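Local atomic coordinates of phosphoribosylformylglycinamidine synthase 2 (Thermus thermophilus, PDB entry 3VIU), a protein that belongs to the AIR synthase-related (PurM-like) family, carries two copies each of its N- and C-terminal domains, and binds ADP and magnesium. Residues 84-89 with 523-528; 123-128 with 170-175. One frame throughout, in Å; residues are numbered along the deposited sequence.

Contact 1: 84-89 with 523-528. With ADP (adenosine-5'-diphosphate), chain B; PO4 (phosphate ion), chain C.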
loop_
_atom_site.group_PDB
_atom_site.type_symbol
_atom_site.label_atom_id
_atom_site.label_comp_id
_atom_site.label_asym_id
_atom_site.label_seq_id
_atom_site.Cartn_x
_atom_site.Cartn_y
_atom_site.Cartn_z
ATOM N N ILE A 84 -4.664 1.389 0.501
ATOM C CA ILE A 84 -4.013 0.097 0.365
ATOM C C ILE A 84 -4.837 -0.917 1.153
ATOM O O ILE A 84 -5.342 -0.615 2.235
ATOM C CB ILE A 84 -2.545 0.160 0.872
ATOM C CG1 ILE A 84 -1.809 -1.128 0.512
ATOM C CG2 ILE A 84 -2.512 0.396 2.370
ATOM C CD1 ILE A 84 -0.333 -1.083 0.848
ATOM N N GLU A 85 -4.998 -2.105 0.581
ATOM C CA GLU A 85 -5.780 -3.189 1.179
ATOM C C GLU A 85 -4.903 -4.424 1.209
ATOM O O GLU A 85 -3.810 -4.425 0.666
ATOM C CB GLU A 85 -7.000 -3.521 0.300
ATOM C CG GLU A 85 -8.366 -2.981 0.713
ATOM C CD GLU A 85 -9.482 -3.524 -0.199
ATOM O OE1 GLU A 85 -10.670 -3.178 -0.002
ATOM O OE2 GLU A 85 -9.164 -4.311 -1.123
ATOM N N SER A 86 -5.407 -5.487 1.820
ATOM C CA SER A 86 -4.682 -6.748 1.873
ATOM C C SER A 86 -5.621 -7.912 1.507
ATOM O O SER A 86 -6.840 -7.822 1.683
ATOM C CB SER A 86 -4.106 -6.975 3.273
ATOM O OG SER A 86 -5.099 -7.443 4.169
ATOM N N HIS A 87 -5.047 -8.987 0.970
ATOM C CA HIS A 87 -5.799 -10.190 0.608
ATOM C C HIS A 87 -4.856 -11.348 0.888
ATOM O O HIS A 87 -4.615 -12.207 0.032
ATOM C CB HIS A 87 -6.206 -10.180 -0.877
ATOM C CG HIS A 87 -7.687 -10.074 -1.097
ATOM N ND1 HIS A 87 -8.404 -8.928 -0.819
ATOM C CD2 HIS A 87 -8.591 -10.982 -1.539
ATOM C CE1 HIS A 87 -9.684 -9.136 -1.076
ATOM N NE2 HIS A 87 -9.824 -10.374 -1.513
ATOM N N ASN A 88 -4.333 -11.360 2.108
ATOM C CA ASN A 88 -3.380 -12.365 2.537
ATOM C C ASN A 88 -3.879 -13.799 2.548
ATOM O O ASN A 88 -3.487 -14.595 1.693
ATOM C CB ASN A 88 -2.831 -12.000 3.915
ATOM C CG ASN A 88 -2.287 -10.579 3.968
ATOM O OD1 ASN A 88 -1.685 -10.090 3.005
ATOM N ND2 ASN A 88 -2.485 -9.915 5.101
ATOM N N HIS A 89 -4.735 -14.130 3.510
ATOM C CA HIS A 89 -5.253 -15.492 3.637
ATOM C C HIS A 89 -5.786 -16.070 2.326
ATOM O O HIS A 89 -5.487 -17.208 1.974
ATOM C CB HIS A 89 -6.324 -15.547 4.736
ATOM C CG HIS A 89 -5.778 -15.326 6.117
ATOM N ND1 HIS A 89 -5.015 -16.266 6.776
ATOM C CD2 HIS A 89 -5.845 -14.253 6.942
ATOM C CE1 HIS A 89 -4.634 -15.783 7.946
ATOM N NE2 HIS A 89 -5.124 -14.562 8.072
ATOM N N ASN A 523 -5.315 0.002 6.039
ATOM C CA ASN A 523 -5.895 -1.305 6.272
ATOM C C ASN A 523 -5.180 -1.987 7.420
ATOM O O ASN A 523 -4.079 -1.601 7.803
ATOM C CB ASN A 523 -5.756 -2.170 5.024
ATOM C CG ASN A 523 -6.398 -3.531 5.193
ATOM O OD1 ASN A 523 -7.604 -3.626 5.397
ATOM N ND2 ASN A 523 -5.594 -4.591 5.121
ATOM N N VAL A 524 -5.817 -3.011 7.970
ATOM C CA VAL A 524 -5.226 -3.763 9.064
ATOM C C VAL A 524 -5.566 -5.224 8.900
ATOM O O VAL A 524 -6.734 -5.592 8.886
ATOM C CB VAL A 524 -5.746 -3.295 10.448
ATOM C CG1 VAL A 524 -5.202 -4.202 11.552
ATOM C CG2 VAL A 524 -5.331 -1.861 10.692
ATOM N N SER A 525 -4.537 -6.051 8.769
ATOM C CA SER A 525 -4.719 -7.490 8.636
ATOM C C SER A 525 -4.012 -8.153 9.810
ATOM O O SER A 525 -2.796 -8.040 9.952
ATOM C CB SER A 525 -4.120 -7.990 7.323
ATOM O OG SER A 525 -4.200 -9.397 7.255
ATOM N N LEU A 526 -4.777 -8.830 10.660
ATOM C CA LEU A 526 -4.208 -9.495 11.826
ATOM C C LEU A 526 -4.282 -11.010 11.704
ATOM O O LEU A 526 -4.812 -11.539 10.725
ATOM C CB LEU A 526 -4.938 -9.050 13.092
ATOM C CG LEU A 526 -4.898 -7.547 13.361
ATOM C CD1 LEU A 526 -5.690 -7.251 14.613
ATOM C CD2 LEU A 526 -3.450 -7.068 13.498
ATOM N N TYR A 527 -3.743 -11.699 12.703
ATOM C CA TYR A 527 -3.757 -13.160 12.728
ATOM C C TYR A 527 -2.935 -13.787 11.608
ATOM O O TYR A 527 -3.231 -14.894 11.159
ATOM C CB TYR A 527 -5.203 -13.676 12.661
ATOM C CG TYR A 527 -6.027 -13.273 13.855
ATOM C CD1 TYR A 527 -5.900 -13.943 15.076
ATOM C CD2 TYR A 527 -6.903 -12.192 13.784
ATOM C CE1 TYR A 527 -6.625 -13.544 16.201
ATOM C CE2 TYR A 527 -7.631 -11.783 14.896
ATOM C CZ TYR A 527 -7.488 -12.461 16.102
ATOM O OH TYR A 527 -8.204 -12.047 17.202
ATOM N N ASN A 528 -1.912 -13.077 11.152
ATOM C CA ASN A 528 -1.045 -13.612 10.110
ATOM C C ASN A 528 0.070 -14.386 10.792
ATOM O O ASN A 528 1.186 -13.898 10.935
ATOM C CB ASN A 528 -0.469 -12.482 9.253
ATOM C CG ASN A 528 -1.515 -11.851 8.359
ATOM O OD1 ASN A 528 -1.974 -12.471 7.408
ATOM N ND2 ASN A 528 -1.908 -10.617 8.671
HETATM P PB ADP B . -13.091 -1.912 2.820
HETATM O O1B ADP B . -13.597 -3.115 3.538
HETATM O O2B ADP B . -11.719 -2.283 2.064
HETATM O O3B ADP B . -14.261 -1.418 1.711
HETATM P PA ADP B . -12.497 -1.218 5.391
HETATM O O1A ADP B . -13.775 -1.369 6.138
HETATM O O2A ADP B . -11.740 -2.651 5.355
HETATM O O3A ADP B . -12.811 -0.685 3.869
HETATM O "O5'" ADP B . -11.490 -0.152 6.112
HETATM C "C5'" ADP B . -12.166 0.478 7.217
HETATM C "C4'" ADP B . -11.942 2.018 7.271
HETATM O "O4'" ADP B . -10.921 2.365 8.261
HETATM C "C3'" ADP B . -11.457 2.642 5.938
HETATM O "O3'" ADP B . -11.981 3.971 5.811
HETATM C "C2'" ADP B . -9.934 2.617 6.073
HETATM O "O2'" ADP B . -9.299 3.596 5.246
HETATM C "C1'" ADP B . -9.717 2.851 7.570
HETATM N N9 ADP B . -8.518 2.156 8.058
HETATM C C8 ADP B . -8.400 0.817 8.309
HETATM N N7 ADP B . -7.203 0.536 8.734
HETATM C C5 ADP B . -6.471 1.668 8.786
HETATM C C6 ADP B . -5.139 1.987 9.159
HETATM N N6 ADP B . -4.275 0.997 9.592
HETATM N N1 ADP B . -4.733 3.273 9.082
HETATM C C2 ADP B . -5.555 4.248 8.664
HETATM N N3 ADP B . -6.814 3.990 8.305
HETATM C C4 ADP B . -7.307 2.733 8.350
HETATM P P PO4 C . -6.635 -10.648 5.032
HETATM O O1 PO4 C . -5.676 -9.941 4.155
HETATM O O2 PO4 C . -6.350 -12.101 5.007
HETATM O O3 PO4 C . -6.500 -10.144 6.418
HETATM O O4 PO4 C . -8.019 -10.405 4.551
HETATM O O HOH W 1 -8.323 -5.684 3.462
#
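Polar side chains carry most of this contact. Ser86 and Ser525 both point toward the opposite segment. Asn523 has CG anti to its backbone N, which extends the amide across to the other strand. Its ND2 gives a weak hydrogen bond to Ser86 OG, 3.0 Å long and bent to 124° at the hydrogen. One water lies within hydrogen-bonding distance of both Asn523 OD1 and Ser86 O. Asn88 ND2 makes a second weak bond, 2.8 Å to Ser525 OG. Asn88 is held more firmly from outside, where its OD1 accepts from Val173 N and its ND2 also donates to Asn488 OD1. A straighter N-H bond to the Ser525 hydroxyl comes from its own segment: Asn528 ND2 reaches OG at 3.0 Å and 170°, with OG close to the plane of the amide.

The strands 84-86 and 523-525 run nearly parallel, 18° apart. They belong to the sheets of the two PurM-like N-terminal domains, so side chains, not a shared sheet, join these domains here.

A phosphate ion, probably from the crystallisation liquor, lies between the segments. Ser86 OG donates to its O1 over 2.6 Å. Ser525 OG donates to its O3, also at 2.6 Å. The backbone N atoms of Asn88 and His89 add bonds to O1 and O2. These N-H groups open the helix that follows His87, its N-cap, and probably help offset the negative charge.

The edge of the His89 ring meets Tyr527 O in plane, with CE1 3.6 Å from that oxygen. At the other end is ADP. Its N6 donates weakly to Asn523 O and touches Val524 CG2. The extended Glu85 side chain brings OE1 to 2.5 Å from ADP O2B.

Contact 2: 123-128 with 170-175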
loop_
_atom_site.group_PDB
_atom_site.type_symbol
_atom_site.label_atom_id
_atom_site.label_comp_id
_atom_site.label_asym_id
_atom_site.label_seq_id
_atom_site.Cartn_x
_atom_site.Cartn_y
_atom_site.Cartn_z
ATOM N N SER A 123 2.368 -4.736 -2.959
ATOM C CA SER A 123 3.309 -4.909 -1.867
ATOM C C SER A 123 3.273 -6.397 -1.534
ATOM O O SER A 123 2.301 -6.893 -0.951
ATOM C CB SER A 123 2.873 -4.062 -0.670
ATOM O OG SER A 123 3.982 -3.733 0.149
ATOM N N LEU A 124 4.336 -7.106 -1.905
ATOM C CA LEU A 124 4.403 -8.554 -1.716
ATOM C C LEU A 124 5.497 -9.100 -0.789
ATOM O O LEU A 124 6.640 -8.636 -0.787
ATOM C CB LEU A 124 4.528 -9.224 -3.089
ATOM C CG LEU A 124 3.602 -8.691 -4.186
ATOM C CD1 LEU A 124 3.873 -9.413 -5.493
ATOM C CD2 LEU A 124 2.145 -8.880 -3.768
ATOM N N ARG A 125 5.122 -10.122 -0.028
ATOM C CA ARG A 125 6.012 -10.786 0.916
ATOM C C ARG A 125 5.819 -12.297 0.831
ATOM O O ARG A 125 4.725 -12.797 1.056
ATOM C CB ARG A 125 5.714 -10.313 2.344
ATOM C CG ARG A 125 5.913 -8.814 2.556
ATOM C CD ARG A 125 7.382 -8.432 2.406
ATOM N NE ARG A 125 7.614 -7.033 2.738
ATOM C CZ ARG A 125 7.501 -6.023 1.884
ATOM N NH1 ARG A 125 7.730 -4.793 2.309
ATOM N NH2 ARG A 125 7.178 -6.232 0.609
ATOM N N PHE A 126 6.893 -13.011 0.500
ATOM C CA PHE A 126 6.883 -14.470 0.397
ATOM C C PHE A 126 8.127 -15.001 1.114
ATOM O O PHE A 126 9.025 -14.227 1.466
ATOM C CB PHE A 126 6.942 -14.904 -1.069
ATOM C CG PHE A 126 5.829 -14.374 -1.908
ATOM C CD1 PHE A 126 4.514 -14.725 -1.641
ATOM C CD2 PHE A 126 6.097 -13.533 -2.984
ATOM C CE1 PHE A 126 3.469 -14.247 -2.441
ATOM C CE2 PHE A 126 5.065 -13.050 -3.788
ATOM C CZ PHE A 126 3.746 -13.408 -3.517
ATOM N N GLY A 127 8.181 -16.318 1.315
ATOM C CA GLY A 127 9.328 -16.923 1.964
ATOM C C GLY A 127 10.530 -16.826 1.044
ATOM O O GLY A 127 10.429 -16.185 0.000
ATOM N N PRO A 128 11.676 -17.449 1.387
ATOM C CA PRO A 128 12.902 -17.420 0.574
ATOM C C PRO A 128 12.633 -17.862 -0.861
ATOM O O PRO A 128 11.941 -18.846 -1.093
ATOM C CB PRO A 128 13.831 -18.371 1.319
ATOM C CG PRO A 128 13.395 -18.216 2.730
ATOM C CD PRO A 128 11.889 -18.245 2.605
ATOM N N ASN A 170 2.766 -17.549 6.196
ATOM C CA ASN A 170 1.745 -16.563 5.884
ATOM C C ASN A 170 2.261 -15.499 4.926
ATOM O O ASN A 170 2.848 -14.506 5.349
ATOM C CB ASN A 170 1.247 -15.903 7.171
ATOM C CG ASN A 170 0.764 -16.917 8.202
ATOM O OD1 ASN A 170 1.555 -17.660 8.785
ATOM N ND2 ASN A 170 -0.545 -16.954 8.425
ATOM N N PRO A 171 2.059 -15.698 3.613
ATOM C CA PRO A 171 2.534 -14.697 2.662
ATOM C C PRO A 171 1.651 -13.449 2.735
ATOM O O PRO A 171 0.554 -13.479 3.305
ATOM C CB PRO A 171 2.426 -15.426 1.324
ATOM C CG PRO A 171 1.228 -16.296 1.526
ATOM C CD PRO A 171 1.464 -16.849 2.911
ATOM N N LEU A 172 2.129 -12.349 2.171
ATOM C CA LEU A 172 1.347 -11.128 2.189
ATOM C C LEU A 172 1.139 -10.589 0.789
ATOM O O LEU A 172 2.049 -10.596 -0.038
ATOM C CB LEU A 172 2.031 -10.053 3.036
ATOM C CG LEU A 172 2.243 -10.285 4.533
ATOM C CD1 LEU A 172 2.830 -9.024 5.136
ATOM C CD2 LEU A 172 0.929 -10.633 5.216
ATOM N N VAL A 173 -0.074 -10.129 0.530
ATOM C CA VAL A 173 -0.403 -9.543 -0.754
ATOM C C VAL A 173 -1.284 -8.331 -0.497
ATOM O O VAL A 173 -2.462 -8.462 -0.154
ATOM C CB VAL A 173 -1.152 -10.533 -1.661
ATOM C CG1 VAL A 173 -1.411 -9.887 -3.014
ATOM C CG2 VAL A 173 -0.344 -11.816 -1.813
ATOM N N ASN A 174 -0.693 -7.149 -0.628
ATOM C CA ASN A 174 -1.420 -5.901 -0.427
ATOM C C ASN A 174 -1.419 -5.130 -1.743
ATOM O O ASN A 174 -0.411 -5.096 -2.456
ATOM C CB ASN A 174 -0.748 -5.060 0.660
ATOM C CG ASN A 174 -1.028 -5.576 2.066
ATOM O OD1 ASN A 174 -1.031 -6.787 2.315
ATOM N ND2 ASN A 174 -1.246 -4.651 2.999
ATOM N N ALA A 175 -2.546 -4.520 -2.080
ATOM C CA ALA A 175 -2.620 -3.756 -3.314
ATOM C C ALA A 175 -3.020 -2.319 -3.023
ATOM O O ALA A 175 -3.980 -2.055 -2.297
ATOM C CB ALA A 175 -3.612 -4.395 -4.274
#
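Strands 123-126 and 172-175 are antiparallel neighbours in the mixed sheet of the first PurM-like N-terminal domain. They are not a hairpin. Helix 132-152 and strand 156-163 lie between them in the chain.

Four backbone bonds cross the contact. In the hydrogen-bonded pair Ser123 with Asn174, Ser123 N donates to Asn174 O at 2.8 Å, and Asn174 N returns a bond to Ser123 O at 3.0 Å. In the pair Arg125 with Leu172, Arg125 N reaches Leu172 O at 3.1 Å, and Leu172 N reaches Arg125 O at 2.9 Å. Both carbonyls of this pair accept on a lone pair. Leu172 O also meets the CA-H of Leu124. The backbone of Leu124 bonds to Asp160 and Tyr162, and that of Phe126 to Tyr162 and His164. Val173 turns its backbone the other way, to the end of strand 78-86 and beyond, where its O accepts from His87 N and its N is taken up by Asn88.

Leu124 and Val173 form a non-hydrogen-bonded pair. Their side chains lie side by side, with Leu124 CD2 3.8 Å from Val173 CG1. Farther along, Phe126 crosses Pro171 at about a right angle, and its CD1 comes to 3.7 Å from Pro171 CB. Helix 132-152 covers Leu124, Phe126 and Pro171.

Ser123, Arg125, Leu172 and Asn174 share the opposite face. Met540 of the second N-terminal domain touches three of them. Arg125 rests its CB and CG on Leu172, then bends at chi2 (-66°), and the end of the chain leads away. Arg125 is a buried residue, and its NH1 forms a salt bridge with Asp160. Its NH2 donates to Leu124 O over 2.8 Å at 164°. Leu124 O lies in the guanidinium plane, while NH2 stands above the carbonyl plane, 59° out of it.

In the fold
Contact 2 is wholly buried and joins two strands of one sheet. Contact 1 is partly buried and joins two sheets, one from each N-terminal domain. Its chemistry is accordingly polar: hydroxyls, amides, a water and bound anions. Contact 2 relies on straight backbone bonds and apolar pairs. Strands 78-86 and 172-182 are neighbours, so the contacts touch, with centres about 10 Å apart. The turn into helix 88-93 is fastened to strand 172-182, and Glu85 and Ser86 of contact 1 pack on Asn174 of contact 2. Along the chain, 123-128 and 170-175 fall inside the long loop closed by 84-89 with 523-528.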